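Local coordinates for 3-dehydroquinate dehydratase (Aquifex aeolicus, PDB 2EGZ), which catalyses the cis-dehydration of 3-dehydroquinate to 3-dehydroshikimate, the third step of the chorismate pathway, through a Schiff-base intermediate, as a homodimer, at residues I113-F118 with P141-K146. Numbering follows the deposited sequence.
Sequences ISYHNF and PKIAVK. With TLA (L(+)-tartaric acid), chain D.
His116 and Lys142, the proton donor/acceptor and the Schiff-base lysine of this type I dehydroquinase, sit on neighbouring parallel strands of its TIM barrel, the two strands of a beta-alpha-beta unit connected through helix 124-136. The backbones are zipped by five hydrogen bonds. The carbonyls of Ile113, Tyr115 and Asn117 accept from Lys142 N, Ala144 N and Lys146 N, and Tyr115 N and Asn117 N donate in turn to Lys142 O and Ala144 O; the bond from Ala144 N to Tyr115 O is 3.0 Å and nearly straight at 170°. CA-H...O contacts fill in between, among them His116 CA to Ala144 O at 3.2 Å.

Ser114, His116, Lys142 and Ala144 share the face that carries the active site. Lys142 leaves with CG anti to the backbone N (chi1 170°) and stays fully extended, its CB, CG and CD running alongside Ser114 CB and its amine carried up to a bound tartrate. That tartrate, probably from the crystallisation liquor, takes His116 NE2 on its O1 at 2.6 Å, in the plane of the ring, and Lys142 NZ on the same oxygen at 3.1 Å; Arg61 and Arg180 hold it too. An alanine in place of Lys142 would remove the Schiff-base amine and would probably leave O1 without its lysine partner and a gap beside Ser114 CB. Ala144 CB meets His116 CD2 obliquely, at 3.7 Å, while Ser114 OG turns to Asp88.

On the other face, Tyr115 and Ile143 pack against Val130 of helix 124-136. Ile143 CG2 lies at the edge of the tyrosine ring, and Val145 CG1 reaches both Tyr115 CE2, at 3.9 Å, and Asn117 CB. Asn117 OD1 accepts from Glu119 N and Leu120 N, and its ND2 donates to Tyr115 OH at 3.2 Å, the hydroxyl tilted 16° from the amide plane.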
ATOM      1  N   ILE B 113       1.848 -12.723   7.895  1.00 11.95           N
ATOM      2  CA  ILE B 113       1.791 -11.313   7.535  1.00 11.31           C
ATOM      3  C   ILE B 113       2.394 -11.231   6.148  1.00 11.97           C
ATOM      4  O   ILE B 113       3.597 -11.423   5.962  1.00 11.93           O
ATOM      5  CB  ILE B 113       2.568 -10.460   8.542  1.00 11.64           C
ATOM      6  CG1 ILE B 113       1.877 -10.556   9.909  1.00 10.50           C
ATOM      7  CG2 ILE B 113       2.623  -9.009   8.066  1.00 11.02           C
ATOM      8  CD1 ILE B 113       2.619  -9.865  11.043  1.00  9.96           C
ATOM      9  N   SER B 114       1.537 -10.952   5.175  1.00 12.80           N
ATOM     10  CA  SER B 114       1.938 -10.936   3.779  1.00 13.19           C
ATOM     11  C   SER B 114       2.170  -9.613   3.062  1.00 13.69           C
ATOM     12  O   SER B 114       1.706  -8.550   3.478  1.00 11.50           O
ATOM     13  CB  SER B 114       0.913 -11.733   2.978  1.00 14.98           C
ATOM     14  OG  SER B 114      -0.368 -11.132   3.101  1.00 15.59           O
ATOM     15  N   TYR B 115       2.894  -9.726   1.954  1.00 13.05           N
ATOM     16  CA  TYR B 115       3.213  -8.607   1.082  1.00 13.09           C
ATOM     17  C   TYR B 115       3.193  -9.163  -0.333  1.00 13.99           C
ATOM     18  O   TYR B 115       3.840 -10.174  -0.608  1.00 14.01           O
ATOM     19  CB  TYR B 115       4.611  -8.056   1.372  1.00 13.29           C
ATOM     20  CG  TYR B 115       5.076  -7.089   0.303  1.00 15.09           C
ATOM     21  CD1 TYR B 115       4.535  -5.810   0.213  1.00 17.30           C
ATOM     22  CD2 TYR B 115       5.995  -7.485  -0.673  1.00 14.26           C
ATOM     23  CE1 TYR B 115       4.885  -4.948  -0.827  1.00 18.70           C
ATOM     24  CE2 TYR B 115       6.353  -6.632  -1.717  1.00 15.43           C
ATOM     25  CZ  TYR B 115       5.791  -5.367  -1.789  1.00 18.17           C
ATOM     26  OH  TYR B 115       6.111  -4.531  -2.839  1.00 20.92           O
ATOM     27  N   HIS B 116       2.446  -8.528  -1.226  1.00 13.55           N
ATOM     28  CA  HIS B 116       2.398  -8.995  -2.604  1.00 13.94           C
ATOM     29  C   HIS B 116       2.772  -7.892  -3.584  1.00 14.81           C
ATOM     30  O   HIS B 116       2.426  -6.727  -3.387  1.00 15.39           O
ATOM     31  CB  HIS B 116       0.997  -9.492  -2.976  1.00 14.76           C
ATOM     32  CG  HIS B 116       0.445 -10.529  -2.051  1.00 14.93           C
ATOM     33  ND1 HIS B 116       0.067 -10.248  -0.757  1.00 16.58           N
ATOM     34  CD2 HIS B 116       0.179 -11.843  -2.244  1.00 17.50           C
ATOM     35  CE1 HIS B 116      -0.409 -11.344  -0.191  1.00 14.54           C
ATOM     36  NE2 HIS B 116      -0.352 -12.325  -1.071  1.00 16.01           N
ATOM     37  N   ASN B 117       3.501  -8.256  -4.632  1.00 14.20           N
ATOM     38  CA  ASN B 117       3.841  -7.293  -5.675  1.00 15.06           C
ATOM     39  C   ASN B 117       3.638  -8.048  -6.971  1.00 15.35           C
ATOM     40  O   ASN B 117       4.431  -8.915  -7.331  1.00 15.37           O
ATOM     41  CB  ASN B 117       5.287  -6.795  -5.577  1.00 15.17           C
ATOM     42  CG  ASN B 117       5.553  -5.624  -6.522  1.00 16.17           C
ATOM     43  OD1 ASN B 117       5.197  -5.676  -7.703  1.00 16.10           O
ATOM     44  ND2 ASN B 117       6.176  -4.570  -6.009  1.00 14.76           N
ATOM     45  N   PHE B 118       2.552  -7.722  -7.661  1.00 16.52           N
ATOM     46  CA  PHE B 118       2.193  -8.382  -8.906  1.00 16.95           C
ATOM     47  C   PHE B 118       2.933  -7.873 -10.136  1.00 17.37           C
ATOM     48  O   PHE B 118       2.704  -8.359 -11.246  1.00 18.32           O
ATOM     49  CB  PHE B 118       0.682  -8.249  -9.109  1.00 19.65           C
ATOM     50  CG  PHE B 118      -0.125  -8.903  -8.022  1.00 21.62           C
ATOM     51  CD1 PHE B 118      -0.382 -10.268  -8.056  1.00 21.83           C
ATOM     52  CD2 PHE B 118      -0.571  -8.164  -6.931  1.00 22.32           C
ATOM     53  CE1 PHE B 118      -1.070 -10.895  -7.014  1.00 23.91           C
ATOM     54  CE2 PHE B 118      -1.259  -8.779  -5.885  1.00 23.40           C
ATOM     55  CZ  PHE B 118      -1.507 -10.147  -5.928  1.00 22.97           C
ATOM     56  N   PRO B 141       6.308 -14.040   8.173  1.00 12.89           N
ATOM     57  CA  PRO B 141       6.320 -13.188   6.985  1.00 11.13           C
ATOM     58  C   PRO B 141       6.169 -13.967   5.683  1.00 12.30           C
ATOM     59  O   PRO B 141       6.784 -15.016   5.495  1.00  9.84           O
ATOM     60  CB  PRO B 141       7.665 -12.464   7.093  1.00 11.73           C
ATOM     61  CG  PRO B 141       8.528 -13.469   7.805  1.00 13.46           C
ATOM     62  CD  PRO B 141       7.613 -14.023   8.860  1.00 13.64           C
ATOM     63  N   LYS B 142       5.326 -13.444   4.797  1.00 11.56           N
ATOM     64  CA  LYS B 142       5.078 -14.058   3.498  1.00 12.04           C
ATOM     65  C   LYS B 142       5.317 -13.011   2.423  1.00 12.80           C
ATOM     66  O   LYS B 142       4.763 -11.914   2.491  1.00 12.03           O
ATOM     67  CB  LYS B 142       3.629 -14.554   3.398  1.00 12.82           C
ATOM     68  CG  LYS B 142       3.227 -14.977   1.995  1.00 15.26           C
ATOM     69  CD  LYS B 142       1.788 -15.477   1.929  1.00 16.82           C
ATOM     70  CE  LYS B 142       1.448 -15.933   0.515  1.00 18.67           C
ATOM     71  NZ  LYS B 142       0.065 -16.486   0.387  1.00 18.90           N
ATOM     72  N   ILE B 143       6.143 -13.353   1.440  1.00 11.45           N
ATOM     73  CA  ILE B 143       6.449 -12.446   0.339  1.00 13.05           C
ATOM     74  C   ILE B 143       6.112 -13.148  -0.969  1.00 12.68           C
ATOM     75  O   ILE B 143       6.643 -14.215  -1.256  1.00 13.13           O
ATOM     76  CB  ILE B 143       7.952 -12.061   0.319  1.00 14.06           C
ATOM     77  CG1 ILE B 143       8.334 -11.370   1.626  1.00 16.59           C
ATOM     78  CG2 ILE B 143       8.244 -11.135  -0.862  1.00 14.57           C
ATOM     79  CD1 ILE B 143       9.814 -11.048   1.737  1.00 16.79           C
ATOM     80  N   ALA B 144       5.220 -12.552  -1.752  1.00 12.23           N
ATOM     81  CA  ALA B 144       4.833 -13.117  -3.043  1.00 11.90           C
ATOM     82  C   ALA B 144       5.047 -12.012  -4.074  1.00 13.36           C
ATOM     83  O   ALA B 144       4.273 -11.056  -4.131  1.00 12.21           O
ATOM     84  CB  ALA B 144       3.369 -13.542  -3.013  1.00 13.04           C
ATOM     85  N   VAL B 145       6.098 -12.146  -4.881  1.00 12.17           N
ATOM     86  CA  VAL B 145       6.433 -11.130  -5.878  1.00 12.20           C
ATOM     87  C   VAL B 145       6.741 -11.707  -7.258  1.00 13.13           C
ATOM     88  O   VAL B 145       7.348 -12.773  -7.380  1.00 12.41           O
ATOM     89  CB  VAL B 145       7.649 -10.295  -5.412  1.00 12.57           C
ATOM     90  CG1 VAL B 145       7.321  -9.579  -4.110  1.00 12.06           C
ATOM     91  CG2 VAL B 145       8.868 -11.206  -5.217  1.00 11.79           C
ATOM     92  N   LYS B 146       6.328 -10.991  -8.300  1.00 12.46           N
ATOM     93  CA  LYS B 146       6.555 -11.449  -9.662  1.00 13.84           C
ATOM     94  C   LYS B 146       8.013 -11.344 -10.072  1.00 13.32           C
ATOM     95  O   LYS B 146       8.643 -10.291  -9.930  1.00 12.15           O
ATOM     96  CB  LYS B 146       5.705 -10.655 -10.659  1.00 15.63           C
ATOM     97  CG  LYS B 146       5.921 -11.097 -12.107  1.00 16.42           C
ATOM     98  CD  LYS B 146       5.086 -10.296 -13.094  1.00 22.70           C
ATOM     99  CE  LYS B 146       5.352 -10.748 -14.530  1.00 21.80           C
ATOM    100  NZ  LYS B 146       4.612  -9.923 -15.526  1.00 23.78           N
TER
HETATM  101  O1  TLA D5988      -0.703 -14.720  -2.051  1.00 43.07           O
HETATM  102  O11 TLA D5988      -2.348 -15.219  -3.413  1.00 44.80           O
HETATM  103  C1  TLA D5988      -1.146 -15.462  -2.875  1.00 44.48           C
HETATM  104  C2  TLA D5988      -0.332 -16.651  -3.311  1.00 45.25           C
HETATM  105  O2  TLA D5988       0.884 -16.659  -2.586  1.00 46.59           O
HETATM  106  C3  TLA D5988      -0.030 -16.530  -4.819  1.00 46.95           C
HETATM  107  O3  TLA D5988       0.637 -15.306  -5.121  1.00 48.71           O
HETATM  108  C4  TLA D5988       0.793 -17.696  -5.305  1.00 46.88           C
HETATM  109  O4  TLA D5988       1.835 -17.527  -5.854  1.00 48.75           O
HETATM  110  O41 TLA D5988       0.334 -18.937  -5.139  1.00 48.75           O